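Long-range contacts in 4-alpha-glucanotransferase (Streptococcus agalactiae, PDB 6M6T), which belongs to the amylomaltase, or disproportionating enzyme, family of the TIM-barrel clan and binds glycan in two pockets: residues E233-D238 with G262-N267; Y304-G309 with S318-P323; V400-F405 with E426-T431. One frame throughout, in Å; residues are numbered along the deposited sequence.

Contact 1. Residues E233-D238 with G262-N267; sequences ELFKLD and GNPIYN
A loop following a 3-10 turn meets the chain just beyond strand 259-264 in a single bridge between Phe235 and Tyr266, whose CA atoms are 4.5 Å apart. Two hydrogen bonds hold it: Asn267 N to Leu234 O, 2.9 Å and fairly straight at 165°, and Lys236 N to Ile265 O, 3.1 Å. In both, the donor stands above the carbonyl plane. Leu234 O also accepts from His271 NE2, so this carbonyl is gripped twice. The rings of Phe235 and Tyr266 lie side by side, each with CG anti to its carbonyl carbon. Their planes are 27° from parallel but slid apart, with centroids 5.7 Å away, so they barely overlap. CD2 of Phe235 reaches the pyrrolidine of Pro264, 3.5 Å from its CB. Lys236, extended beyond CG, crosses Ile265 obliquely, its CD 3.8 Å from Ile265 CG2, and delivers NZ to Glu306. Tyr266 OH bonds Ile219 O, while Trp268 and Trp279 meet its ring edge-to-face. The arrangement is an isolated beta bridge: the loop after helix 226-230 is tied to the link into helix 268-273, with Asn267 at the N-cap position, in the excursion between two neighbouring strands of the TIM barrel.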
ATOM      1  N   GLU A 233      24.148   4.606   1.356  1.00 56.48           N
ATOM      2  CA  GLU A 233      24.447   5.705   2.265  1.00 52.49           C
ATOM      3  C   GLU A 233      23.195   6.316   2.888  1.00 56.61           C
ATOM      4  O   GLU A 233      23.315   7.260   3.676  1.00 57.61           O
ATOM      5  CB  GLU A 233      25.247   6.772   1.518  1.00 51.93           C
ATOM      6  CG  GLU A 233      24.500   7.407   0.346  1.00 59.28           C
ATOM      7  CD  GLU A 233      24.681   6.668  -0.991  1.00 65.33           C
ATOM      8  OE1 GLU A 233      24.353   7.258  -2.051  1.00 69.75           O
ATOM      9  OE2 GLU A 233      25.146   5.507  -0.994  1.00 59.46           O
ATOM     10  N   LEU A 234      22.007   5.811   2.552  1.00 55.25           N
ATOM     11  CA  LEU A 234      20.759   6.230   3.175  1.00 58.34           C
ATOM     12  C   LEU A 234      20.417   5.412   4.415  1.00 60.40           C
ATOM     13  O   LEU A 234      19.516   5.805   5.177  1.00 53.01           O
ATOM     14  CB  LEU A 234      19.593   6.125   2.177  1.00 56.88           C
ATOM     15  CG  LEU A 234      19.778   6.721   0.784  1.00 54.15           C
ATOM     16  CD1 LEU A 234      18.600   6.387  -0.126  1.00 45.46           C
ATOM     17  CD2 LEU A 234      19.986   8.213   0.895  1.00 51.88           C
ATOM     18  N   PHE A 235      21.118   4.295   4.633  1.00 59.53           N
ATOM     19  CA  PHE A 235      20.790   3.332   5.672  1.00 58.49           C
ATOM     20  C   PHE A 235      21.950   3.162   6.649  1.00 49.38           C
ATOM     21  O   PHE A 235      23.076   3.598   6.407  1.00 54.61           O
ATOM     22  CB  PHE A 235      20.419   1.973   5.059  1.00 52.22           C
ATOM     23  CG  PHE A 235      19.330   2.049   4.033  1.00 50.32           C
ATOM     24  CD1 PHE A 235      19.624   2.343   2.706  1.00 55.83           C
ATOM     25  CD2 PHE A 235      18.014   1.814   4.385  1.00 52.75           C
ATOM     26  CE1 PHE A 235      18.614   2.415   1.743  1.00 55.58           C
ATOM     27  CE2 PHE A 235      17.001   1.884   3.432  1.00 52.89           C
ATOM     28  CZ  PHE A 235      17.304   2.184   2.110  1.00 52.45           C
ATOM     29  N   LYS A 236      21.646   2.546   7.784  1.00 45.13           N
ATOM     30  CA  LYS A 236      22.655   2.117   8.739  1.00 46.68           C
ATOM     31  C   LYS A 236      23.023   0.687   8.377  1.00 51.79           C
ATOM     32  O   LYS A 236      22.444  -0.270   8.892  1.00 49.17           O
ATOM     33  CB  LYS A 236      22.121   2.210  10.163  1.00 53.30           C
ATOM     34  CG  LYS A 236      21.762   3.613  10.642  1.00 47.70           C
ATOM     35  CD  LYS A 236      21.182   3.581  12.061  1.00 50.10           C
ATOM     36  CE  LYS A 236      20.908   5.011  12.571  1.00 57.53           C
ATOM     37  NZ  LYS A 236      20.396   5.102  13.976  1.00 47.25           N
ATOM     38  N   LEU A 237      23.984   0.527   7.464  1.00 57.66           N
ATOM     39  CA  LEU A 237      24.436  -0.801   7.053  1.00 53.77           C
ATOM     40  C   LEU A 237      25.954  -0.881   7.152  1.00 61.68           C
ATOM     41  O   LEU A 237      26.650   0.126   7.343  1.00 58.66           O
ATOM     42  CB  LEU A 237      23.992  -1.154   5.626  1.00 50.22           C
ATOM     43  CG  LEU A 237      22.543  -0.890   5.187  1.00 54.32           C
ATOM     44  CD1 LEU A 237      22.514  -0.603   3.702  1.00 47.96           C
ATOM     45  CD2 LEU A 237      21.563  -2.018   5.537  1.00 47.48           C
ATOM     46  N   ASP A 238      26.459  -2.107   7.024  1.00 67.35           N
ATOM     47  CA  ASP A 238      27.887  -2.395   7.057  1.00 69.02           C
ATOM     48  C   ASP A 238      28.434  -2.673   5.652  1.00 65.47           C
ATOM     49  O   ASP A 238      27.751  -2.474   4.642  1.00 66.58           O
ATOM     50  CB  ASP A 238      28.160  -3.551   8.020  1.00 68.97           C
ATOM     51  CG  ASP A 238      27.398  -4.800   7.668  1.00 68.25           C
ATOM     52  OD1 ASP A 238      27.079  -4.985   6.470  1.00 66.78           O
ATOM     53  OD2 ASP A 238      27.129  -5.598   8.596  1.00 65.84           O
ATOM     54  N   GLY A 262      11.573  -5.756  10.061  1.00 52.22           N
ATOM     55  CA  GLY A 262      12.679  -6.260   9.278  1.00 43.53           C
ATOM     56  C   GLY A 262      13.290  -5.271   8.309  1.00 47.08           C
ATOM     57  O   GLY A 262      14.343  -5.567   7.729  1.00 50.99           O
ATOM     58  N   ASN A 263      12.670  -4.114   8.110  1.00 49.95           N
ATOM     59  CA  ASN A 263      13.218  -3.151   7.172  1.00 49.90           C
ATOM     60  C   ASN A 263      14.505  -2.539   7.722  1.00 49.79           C
ATOM     61  O   ASN A 263      14.677  -2.391   8.937  1.00 49.15           O
ATOM     62  CB  ASN A 263      12.218  -2.035   6.879  1.00 51.22           C
ATOM     63  CG  ASN A 263      10.784  -2.523   6.820  1.00 55.43           C
ATOM     64  OD1 ASN A 263      10.236  -2.991   7.815  1.00 53.14           O
ATOM     65  ND2 ASN A 263      10.161  -2.399   5.648  1.00 61.49           N
ATOM     66  N   PRO A 264      15.416  -2.149   6.845  1.00 48.20           N
ATOM     67  CA  PRO A 264      16.573  -1.380   7.296  1.00 47.16           C
ATOM     68  C   PRO A 264      16.125  -0.047   7.872  1.00 47.96           C
ATOM     69  O   PRO A 264      14.996   0.400   7.672  1.00 49.57           O
ATOM     70  CB  PRO A 264      17.397  -1.190   6.017  1.00 51.75           C
ATOM     71  CG  PRO A 264      16.392  -1.283   4.910  1.00 53.86           C
ATOM     72  CD  PRO A 264      15.357  -2.275   5.380  1.00 51.09           C
ATOM     73  N   ILE A 265      17.040   0.589   8.586  1.00 48.45           N
ATOM     74  CA  ILE A 265      16.804   1.835   9.296  1.00 37.93           C
ATOM     75  C   ILE A 265      17.504   2.967   8.555  1.00 44.54           C
ATOM     76  O   ILE A 265      18.508   2.753   7.869  1.00 46.09           O
ATOM     77  CB  ILE A 265      17.319   1.668  10.733  1.00 42.42           C
ATOM     78  CG1 ILE A 265      16.428   0.694  11.492  1.00 46.11           C
ATOM     79  CG2 ILE A 265      17.438   2.974  11.432  1.00 42.71           C
ATOM     80  CD1 ILE A 265      15.145   1.317  11.971  1.00 50.12           C
ATOM     81  N   TYR A 266      16.958   4.178   8.672  1.00 43.80           N
ATOM     82  CA  TYR A 266      17.517   5.323   7.967  1.00 47.11           C
ATOM     83  C   TYR A 266      18.675   5.952   8.747  1.00 52.68           C
ATOM     84  O   TYR A 266      18.636   6.062   9.978  1.00 53.91           O
ATOM     85  CB  TYR A 266      16.421   6.367   7.703  1.00 48.31           C
ATOM     86  CG  TYR A 266      15.448   5.945   6.617  1.00 56.07           C
ATOM     87  CD1 TYR A 266      15.898   5.652   5.329  1.00 52.80           C
ATOM     88  CD2 TYR A 266      14.082   5.816   6.879  1.00 52.84           C
ATOM     89  CE1 TYR A 266      15.023   5.250   4.337  1.00 57.03           C
ATOM     90  CE2 TYR A 266      13.197   5.416   5.887  1.00 46.12           C
ATOM     91  CZ  TYR A 266      13.672   5.128   4.622  1.00 51.50           C
ATOM     92  OH  TYR A 266      12.815   4.715   3.625  1.00 45.99           O
ATOM     93  N   ASN A 267      19.721   6.358   8.021  1.00 53.05           N
ATOM     94  CA  ASN A 267      20.773   7.212   8.585  1.00 50.79           C
ATOM     95  C   ASN A 267      20.316   8.642   8.342  1.00 53.89           C
ATOM     96  O   ASN A 267      20.773   9.336   7.428  1.00 55.59           O
ATOM     97  CB  ASN A 267      22.132   6.917   7.953  1.00 57.15           C
ATOM     98  CG  ASN A 267      23.252   7.810   8.490  1.00 62.35           C
ATOM     99  OD1 ASN A 267      23.356   8.036   9.697  1.00 73.16           O
ATOM    100  ND2 ASN A 267      24.098   8.316   7.592  1.00 56.65           N
TER

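Contact 2. Residues Y304-G309 with S318-P323; sequences YWEIRG and SWQPAP
Ser318 O and Tyr304 O are the best-held polar atoms here, each taking one N-H hydrogen bond supplemented by a CA-H...O contact. On Ser318 O, Glu306 N gives a hydrogen bond of 2.8 Å lying in the carbonyl plane, and Trp305 CA approaches to 3.2 Å. Tyr304 O receives Gln320 N at 2.9 Å, nearly along the C=O axis, and the CA-H of Trp319. With Tyr304 N returning a bond to Gln320 O, Tyr304 and Gln320 form an antiparallel hydrogen-bonded pair, and Trp305 and Trp319 the non-hydrogen-bonded pair next to it. Ser318 N to Glu306 O is only a weak bond. The two tryptophans share a face of the sheet and make a T-shaped stack. Trp305, its CG anti to the backbone N, turns the edge of its six-membered ring, at CE3, onto the face of Trp319, with planes 72° apart and Trp305 CE3 3.6 Å from Trp319 CE2. On the other face Gln320 CB sits over the Tyr304 ring in a CH-pi contact, 3.6 Å from its centroid. Bent at its second torsion, the Gln320 chain then brings its amide over the Glu306 carboxylate, the planes stacked 16° apart. Gln320 CG meets Glu306 CB at 3.5 Å, while OE2 of Glu306 is engaged by Lys236. Trp319 also meets Lys299 in a cation-pi contact and the ring of Tyr347, a glycan-pocket residue, and its side chain lies about 7 Å from a bound AC1. The whole is a beta hairpin, the N-to-C directions of its short strand segments 121° apart, well off antiparallel, forming the outer end of a four-stranded antiparallel sheet near the glycan site.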
ATOM      1  N   TYR A 304      11.388   7.036  15.590  1.00 49.75           N
ATOM      2  CA  TYR A 304      11.195   5.655  15.147  1.00 49.16           C
ATOM      3  C   TYR A 304      11.843   4.672  16.118  1.00 50.04           C
ATOM      4  O   TYR A 304      12.816   4.989  16.812  1.00 48.02           O
ATOM      5  CB  TYR A 304      11.748   5.404  13.737  1.00 47.69           C
ATOM      6  CG  TYR A 304      13.235   5.559  13.665  1.00 49.67           C
ATOM      7  CD1 TYR A 304      13.800   6.822  13.554  1.00 54.15           C
ATOM      8  CD2 TYR A 304      14.084   4.461  13.744  1.00 46.32           C
ATOM      9  CE1 TYR A 304      15.161   6.997  13.507  1.00 53.89           C
ATOM     10  CE2 TYR A 304      15.463   4.632  13.707  1.00 45.99           C
ATOM     11  CZ  TYR A 304      15.986   5.905  13.577  1.00 46.93           C
ATOM     12  OH  TYR A 304      17.331   6.136  13.526  1.00 52.67           O
ATOM     13  N   TRP A 305      11.284   3.469  16.157  1.00 46.63           N
ATOM     14  CA  TRP A 305      11.777   2.410  17.023  1.00 50.02           C
ATOM     15  C   TRP A 305      12.827   1.590  16.278  1.00 53.27           C
ATOM     16  O   TRP A 305      12.586   1.145  15.153  1.00 46.90           O
ATOM     17  CB  TRP A 305      10.620   1.526  17.469  1.00 47.47           C
ATOM     18  CG  TRP A 305      11.029   0.417  18.353  1.00 55.87           C
ATOM     19  CD1 TRP A 305      11.280  -0.872  17.987  1.00 54.84           C
ATOM     20  CD2 TRP A 305      11.230   0.483  19.768  1.00 52.87           C
ATOM     21  NE1 TRP A 305      11.618  -1.613  19.090  1.00 56.03           N
ATOM     22  CE2 TRP A 305      11.594  -0.805  20.196  1.00 52.11           C
ATOM     23  CE3 TRP A 305      11.137   1.508  20.714  1.00 51.80           C
ATOM     24  CZ2 TRP A 305      11.864  -1.098  21.526  1.00 56.35           C
ATOM     25  CZ3 TRP A 305      11.406   1.216  22.034  1.00 52.84           C
ATOM     26  CH2 TRP A 305      11.764  -0.076  22.430  1.00 57.08           C
ATOM     27  N   GLU A 306      13.983   1.388  16.920  1.00 52.49           N
ATOM     28  CA  GLU A 306      15.180   0.851  16.277  1.00 51.51           C
ATOM     29  C   GLU A 306      15.640  -0.403  17.024  1.00 59.95           C
ATOM     30  O   GLU A 306      16.378  -0.312  18.012  1.00 61.38           O
ATOM     31  CB  GLU A 306      16.280   1.913  16.229  1.00 48.81           C
ATOM     32  CG  GLU A 306      17.483   1.553  15.343  1.00 52.56           C
ATOM     33  CD  GLU A 306      18.750   2.394  15.626  1.00 64.97           C
ATOM     34  OE1 GLU A 306      19.525   2.034  16.544  1.00 73.23           O
ATOM     35  OE2 GLU A 306      19.000   3.402  14.917  1.00 61.15           O
ATOM     36  N   ILE A 307      15.221  -1.576  16.543  1.00 61.07           N
ATOM     37  CA  ILE A 307      15.721  -2.832  17.092  1.00 61.27           C
ATOM     38  C   ILE A 307      17.168  -3.013  16.660  1.00 61.68           C
ATOM     39  O   ILE A 307      17.495  -2.880  15.477  1.00 58.43           O
ATOM     40  CB  ILE A 307      14.868  -4.013  16.607  1.00 59.84           C
ATOM     41  CG1 ILE A 307      13.377  -3.775  16.898  1.00 61.14           C
ATOM     42  CG2 ILE A 307      15.378  -5.309  17.225  1.00 57.65           C
ATOM     43  CD1 ILE A 307      12.447  -4.045  15.724  1.00 55.59           C
ATOM     44  N   ARG A 308      18.046  -3.316  17.609  1.00 72.60           N
ATOM     45  CA  ARG A 308      19.424  -3.576  17.219  1.00 72.30           C
ATOM     46  C   ARG A 308      19.537  -4.971  16.604  1.00 75.69           C
ATOM     47  O   ARG A 308      18.574  -5.745  16.574  1.00 76.94           O
ATOM     48  CB  ARG A 308      20.353  -3.447  18.419  1.00 68.52           C
ATOM     49  CG  ARG A 308      19.870  -4.229  19.613  1.00 72.23           C
ATOM     50  CD  ARG A 308      20.627  -3.853  20.876  1.00 77.19           C
ATOM     51  NE  ARG A 308      19.808  -4.123  22.053  1.00 78.24           N
ATOM     52  CZ  ARG A 308      19.083  -3.206  22.689  1.00 75.21           C
ATOM     53  NH1 ARG A 308      19.088  -1.940  22.279  1.00 69.27           N
ATOM     54  NH2 ARG A 308      18.352  -3.556  23.744  1.00 71.75           N
ATOM     55  N   GLY A 309      20.732  -5.292  16.095  1.00 73.91           N
ATOM     56  CA  GLY A 309      21.051  -6.671  15.766  1.00 73.91           C
ATOM     57  C   GLY A 309      21.051  -7.446  17.066  1.00 81.01           C
ATOM     58  O   GLY A 309      20.802  -6.844  18.110  1.00 82.27           O
ATOM     59  N   SER A 318      15.075   0.935  20.812  1.00 56.68           N
ATOM     60  CA  SER A 318      15.044   2.267  21.404  1.00 56.08           C
ATOM     61  C   SER A 318      14.241   3.197  20.507  1.00 53.10           C
ATOM     62  O   SER A 318      13.991   2.897  19.334  1.00 52.13           O
ATOM     63  CB  SER A 318      16.452   2.829  21.610  1.00 56.11           C
ATOM     64  OG  SER A 318      17.341   1.837  22.080  1.00 66.44           O
ATOM     65  N   TRP A 319      13.848   4.338  21.077  1.00 47.94           N
ATOM     66  CA  TRP A 319      13.189   5.402  20.324  1.00 43.70           C
ATOM     67  C   TRP A 319      14.247   6.400  19.866  1.00 43.89           C
ATOM     68  O   TRP A 319      14.775   7.158  20.678  1.00 53.70           O
ATOM     69  CB  TRP A 319      12.133   6.095  21.175  1.00 42.96           C
ATOM     70  CG  TRP A 319      10.907   5.304  21.403  1.00 41.89           C
ATOM     71  CD1 TRP A 319      10.509   4.740  22.575  1.00 45.33           C
ATOM     72  CD2 TRP A 319       9.883   5.011  20.446  1.00 41.68           C
ATOM     73  NE1 TRP A 319       9.300   4.103  22.408  1.00 47.73           N
ATOM     74  CE2 TRP A 319       8.899   4.253  21.107  1.00 43.84           C
ATOM     75  CE3 TRP A 319       9.705   5.314  19.095  1.00 40.51           C
ATOM     76  CZ2 TRP A 319       7.761   3.783  20.458  1.00 47.61           C
ATOM     77  CZ3 TRP A 319       8.575   4.852  18.457  1.00 38.26           C
ATOM     78  CH2 TRP A 319       7.620   4.089  19.134  1.00 43.82           C
ATOM     79  N   GLN A 320      14.556   6.401  18.580  1.00 47.46           N
ATOM     80  CA  GLN A 320      15.513   7.260  17.907  1.00 47.70           C
ATOM     81  C   GLN A 320      14.833   8.462  17.281  1.00 50.20           C
ATOM     82  O   GLN A 320      13.690   8.365  16.821  1.00 51.85           O
ATOM     83  CB  GLN A 320      16.236   6.492  16.806  1.00 52.51           C
ATOM     84  CG  GLN A 320      16.815   5.245  17.309  1.00 51.91           C
ATOM     85  CD  GLN A 320      18.054   5.554  18.074  1.00 51.49           C
ATOM     86  OE1 GLN A 320      18.269   5.050  19.175  1.00 54.39           O
ATOM     87  NE2 GLN A 320      18.876   6.424  17.510  1.00 52.95           N
ATOM     88  N   PRO A 321      15.546   9.591  17.215  1.00 51.95           N
ATOM     89  CA  PRO A 321      14.958  10.811  16.645  1.00 48.81           C
ATOM     90  C   PRO A 321      15.166  10.952  15.145  1.00 46.00           C
ATOM     91  O   PRO A 321      16.290  10.872  14.649  1.00 50.57           O
ATOM     92  CB  PRO A 321      15.683  11.922  17.410  1.00 50.47           C
ATOM     93  CG  PRO A 321      17.046  11.348  17.655  1.00 51.03           C
ATOM     94  CD  PRO A 321      16.885   9.838  17.779  1.00 48.40           C
ATOM     95  N   ALA A 322      14.106  11.175  14.433  1.00 49.51           N
ATOM     96  CA  ALA A 322      14.139  11.540  13.028  1.00 48.08           C
ATOM     97  C   ALA A 322      13.843  13.026  12.863  1.00 47.34           C
ATOM     98  O   ALA A 322      13.121  13.610  13.675  1.00 50.44           O
ATOM     99  CB  ALA A 322      13.118  10.722  12.233  1.00 50.44           C
ATOM    100  N   PRO A 323      14.375  13.676  11.816  1.00 48.10           N
ATOM    101  CA  PRO A 323      14.223  15.134  11.654  1.00 47.41           C
ATOM    102  C   PRO A 323      12.971  15.542  10.873  1.00 55.76           C
ATOM    103  O   PRO A 323      13.047  16.230   9.845  1.00 57.67           O
ATOM    104  CB  PRO A 323      15.504  15.497  10.903  1.00 45.80           C
ATOM    105  CG  PRO A 323      15.684  14.328  10.001  1.00 45.86           C
ATOM    106  CD  PRO A 323      15.280  13.118  10.798  1.00 45.59           C
TER

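Contact 3. Residues V400-F405 with E426-T431; sequences VINGWF and EPITET
Apolar and CH-pi contacts carry this meeting of two helical segments, and no hydrogen bond crosses it. The CH-pi contact belongs to Phe405 and Ile428: with CG1 anti to the backbone N (chi1 -162°) and CD1 extended beyond it (chi2 150°), Ile428 puts CD1 over one face of the ring, 3.6 Å from the Phe405 centroid and towards its CE1 rim. The two side chains cross at about a right angle, and Ile428 CG2 adds a second touch, 4.0 Å from Phe405 CG. Among the methyl contacts, Ile401 CG2 meets Thr429 CG2 at 4.0 Å and, more loosely, Ile428 CG2. The same Thr429 methyl lies against the amide of Asn402, 3.6 Å from OD1 and hardly farther from Asn402 CG and ND2. Polar groups turn to outside partners: Thr429 OG1 bonds Asp453 OD1, and Asn402 ND2 bonds Lys454 O and, weakly, that same Asp453 oxygen, so a single loop holds both residues. The short helix 401-404, together with Phe405, is thereby packed against the first turn of helix 428-438, whose Val432 extends the contact to Ile401 and Trp404, while helix 410-419 touches Phe405 and helix 448-451 flanks Val400.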
ATOM      1  N   VAL A 400     -12.074  -6.744  10.470  1.00 48.47           N
ATOM      2  CA  VAL A 400     -13.310  -6.277   9.867  1.00 51.92           C
ATOM      3  C   VAL A 400     -14.303  -6.024  10.991  1.00 58.33           C
ATOM      4  O   VAL A 400     -14.228  -6.652  12.055  1.00 58.28           O
ATOM      5  CB  VAL A 400     -13.864  -7.286   8.848  1.00 54.12           C
ATOM      6  CG1 VAL A 400     -12.793  -7.658   7.831  1.00 53.41           C
ATOM      7  CG2 VAL A 400     -14.412  -8.504   9.569  1.00 53.23           C
ATOM      8  N   ILE A 401     -15.235  -5.085  10.761  1.00 58.42           N
ATOM      9  CA  ILE A 401     -16.177  -4.667  11.807  1.00 58.18           C
ATOM     10  C   ILE A 401     -16.892  -5.871  12.404  1.00 61.62           C
ATOM     11  O   ILE A 401     -17.064  -5.972  13.630  1.00 61.54           O
ATOM     12  CB  ILE A 401     -17.195  -3.645  11.256  1.00 54.87           C
ATOM     13  CG1 ILE A 401     -16.516  -2.325  10.907  1.00 50.14           C
ATOM     14  CG2 ILE A 401     -18.334  -3.415  12.254  1.00 50.95           C
ATOM     15  CD1 ILE A 401     -17.361  -1.465  10.025  1.00 47.47           C
ATOM     16  N   ASN A 402     -17.330  -6.798  11.547  1.00 56.84           N
ATOM     17  CA  ASN A 402     -17.962  -8.003  12.058  1.00 54.40           C
ATOM     18  C   ASN A 402     -17.038  -8.751  12.987  1.00 57.56           C
ATOM     19  O   ASN A 402     -17.501  -9.350  13.966  1.00 57.19           O
ATOM     20  CB  ASN A 402     -18.386  -8.901  10.915  1.00 58.68           C
ATOM     21  CG  ASN A 402     -19.764  -8.584  10.446  1.00 68.43           C
ATOM     22  OD1 ASN A 402     -20.593  -8.108  11.222  1.00 72.80           O
ATOM     23  ND2 ASN A 402     -20.031  -8.833   9.169  1.00 71.74           N
ATOM     24  N   GLY A 403     -15.734  -8.716  12.704  1.00 57.86           N
ATOM     25  CA  GLY A 403     -14.775  -9.362  13.586  1.00 59.71           C
ATOM     26  C   GLY A 403     -14.521  -8.573  14.859  1.00 58.39           C
ATOM     27  O   GLY A 403     -14.491  -9.137  15.955  1.00 59.81           O
ATOM     28  N   TRP A 404     -14.321  -7.256  14.729  1.00 61.93           N
ATOM     29  CA  TRP A 404     -14.107  -6.410  15.905  1.00 60.12           C
ATOM     30  C   TRP A 404     -15.246  -6.557  16.909  1.00 62.38           C
ATOM     31  O   TRP A 404     -15.009  -6.618  18.122  1.00 65.88           O
ATOM     32  CB  TRP A 404     -13.944  -4.954  15.462  1.00 53.00           C
ATOM     33  CG  TRP A 404     -14.303  -3.930  16.484  1.00 58.22           C
ATOM     34  CD1 TRP A 404     -13.462  -3.332  17.376  1.00 56.54           C
ATOM     35  CD2 TRP A 404     -15.596  -3.339  16.691  1.00 61.07           C
ATOM     36  NE1 TRP A 404     -14.150  -2.416  18.133  1.00 53.59           N
ATOM     37  CE2 TRP A 404     -15.462  -2.402  17.734  1.00 54.97           C
ATOM     38  CE3 TRP A 404     -16.854  -3.516  16.099  1.00 61.15           C
ATOM     39  CZ2 TRP A 404     -16.541  -1.651  18.208  1.00 50.85           C
ATOM     40  CZ3 TRP A 404     -17.927  -2.764  16.571  1.00 58.30           C
ATOM     41  CH2 TRP A 404     -17.759  -1.845  17.618  1.00 51.94           C
ATOM     42  N   PHE A 405     -16.485  -6.677  16.417  1.00 60.30           N
ATOM     43  CA  PHE A 405     -17.640  -6.791  17.299  1.00 59.37           C
ATOM     44  C   PHE A 405     -17.696  -8.105  18.079  1.00 62.62           C
ATOM     45  O   PHE A 405     -18.385  -8.163  19.101  1.00 66.00           O
ATOM     46  CB  PHE A 405     -18.940  -6.618  16.514  1.00 60.91           C
ATOM     47  CG  PHE A 405     -20.115  -6.305  17.396  1.00 64.21           C
ATOM     48  CD1 PHE A 405     -20.133  -5.141  18.149  1.00 62.13           C
ATOM     49  CD2 PHE A 405     -21.177  -7.193  17.514  1.00 62.68           C
ATOM     50  CE1 PHE A 405     -21.194  -4.856  18.989  1.00 63.17           C
ATOM     51  CE2 PHE A 405     -22.244  -6.914  18.351  1.00 54.92           C
ATOM     52  CZ  PHE A 405     -22.253  -5.744  19.087  1.00 64.54           C
ATOM     53  N   GLU A 426     -30.645  -5.527  12.842  1.00 68.10           N
ATOM     54  CA  GLU A 426     -29.790  -4.746  11.941  1.00 66.95           C
ATOM     55  C   GLU A 426     -28.350  -5.233  12.045  1.00 62.77           C
ATOM     56  O   GLU A 426     -27.771  -5.208  13.150  1.00 62.31           O
ATOM     57  CB  GLU A 426     -29.889  -3.249  12.276  1.00 63.01           C
ATOM     58  CG  GLU A 426     -29.225  -2.264  11.279  1.00 66.52           C
ATOM     59  CD  GLU A 426     -29.094  -0.804  11.829  1.00 64.27           C
ATOM     60  OE1 GLU A 426     -29.145   0.153  11.010  1.00 55.26           O
ATOM     61  OE2 GLU A 426     -28.934  -0.613  13.067  1.00 54.25           O
ATOM     62  N   PRO A 427     -27.724  -5.673  10.947  1.00 65.38           N
ATOM     63  CA  PRO A 427     -26.311  -6.061  11.034  1.00 63.33           C
ATOM     64  C   PRO A 427     -25.480  -4.856  11.442  1.00 52.79           C
ATOM     65  O   PRO A 427     -25.683  -3.752  10.943  1.00 55.01           O
ATOM     66  CB  PRO A 427     -25.972  -6.542   9.612  1.00 59.71           C
ATOM     67  CG  PRO A 427     -27.284  -6.638   8.883  1.00 62.95           C
ATOM     68  CD  PRO A 427     -28.211  -5.680   9.555  1.00 65.28           C
ATOM     69  N   ILE A 428     -24.543  -5.067  12.368  1.00 49.92           N
ATOM     70  CA  ILE A 428     -23.857  -3.931  12.964  1.00 51.94           C
ATOM     71  C   ILE A 428     -22.851  -3.266  12.036  1.00 47.56           C
ATOM     72  O   ILE A 428     -22.329  -2.199  12.375  1.00 49.33           O
ATOM     73  CB  ILE A 428     -23.175  -4.344  14.285  1.00 58.24           C
ATOM     74  CG1 ILE A 428     -22.852  -3.094  15.108  1.00 48.65           C
ATOM     75  CG2 ILE A 428     -21.921  -5.197  14.012  1.00 53.65           C
ATOM     76  CD1 ILE A 428     -22.873  -3.306  16.552  1.00 55.40           C
ATOM     77  N   THR A 429     -22.570  -3.830  10.863  1.00 45.73           N
ATOM     78  CA  THR A 429     -21.697  -3.103   9.942  1.00 49.77           C
ATOM     79  C   THR A 429     -22.396  -1.860   9.411  1.00 49.75           C
ATOM     80  O   THR A 429     -21.785  -0.788   9.288  1.00 47.50           O
ATOM     81  CB  THR A 429     -21.269  -3.999   8.789  1.00 54.00           C
ATOM     82  OG1 THR A 429     -22.434  -4.544   8.153  1.00 54.05           O
ATOM     83  CG2 THR A 429     -20.368  -5.121   9.294  1.00 54.78           C
ATOM     84  N   GLU A 430     -23.689  -1.989   9.114  1.00 51.28           N
ATOM     85  CA  GLU A 430     -24.504  -0.851   8.724  1.00 49.59           C
ATOM     86  C   GLU A 430     -24.679   0.129   9.892  1.00 51.44           C
ATOM     87  O   GLU A 430     -24.670   1.355   9.690  1.00 48.09           O
ATOM     88  CB  GLU A 430     -25.849  -1.370   8.182  1.00 57.54           C
ATOM     89  CG  GLU A 430     -25.799  -1.811   6.696  1.00 57.28           C
ATOM     90  CD  GLU A 430     -26.725  -2.973   6.337  1.00 68.72           C
ATOM     91  OE1 GLU A 430     -26.653  -3.448   5.174  1.00 73.59           O
ATOM     92  OE2 GLU A 430     -27.511  -3.419   7.205  1.00 71.64           O
ATOM     93  N   THR A 431     -24.776  -0.384  11.122  1.00 45.62           N
ATOM     94  CA  THR A 431     -24.780   0.491  12.287  1.00 45.58           C
ATOM     95  C   THR A 431     -23.518   1.345  12.324  1.00 47.03           C
ATOM     96  O   THR A 431     -23.575   2.588  12.253  1.00 48.18           O
ATOM     97  CB  THR A 431     -24.892  -0.331  13.576  1.00 50.27           C
ATOM     98  OG1 THR A 431     -25.846  -1.390  13.413  1.00 45.99           O
ATOM     99  CG2 THR A 431     -25.327   0.562  14.746  1.00 51.05           C
TER

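Overall arrangement
The three contacts follow one another along the chain, each closing before the next opens. Contacts 1 and 2, about 11 Å apart between centres, both reach the same antiparallel sheet, contact 1 just beyond its outer strand 259-264 and contact 2 at the opposite outer strand 319-321. They touch directly, through Lys236 and through Ile265 packed on Tyr304, forming a continuous patch in the excursions after the third and fourth barrel strands. Contact 3 stands apart among helices that follow barrel strand 389-392, its centre about 41 Å from that of contact 1 and about 37 Å from that of contact 2. The parallel barrel thus carries one sheet-based and one helical elaboration, with no direct contact between them.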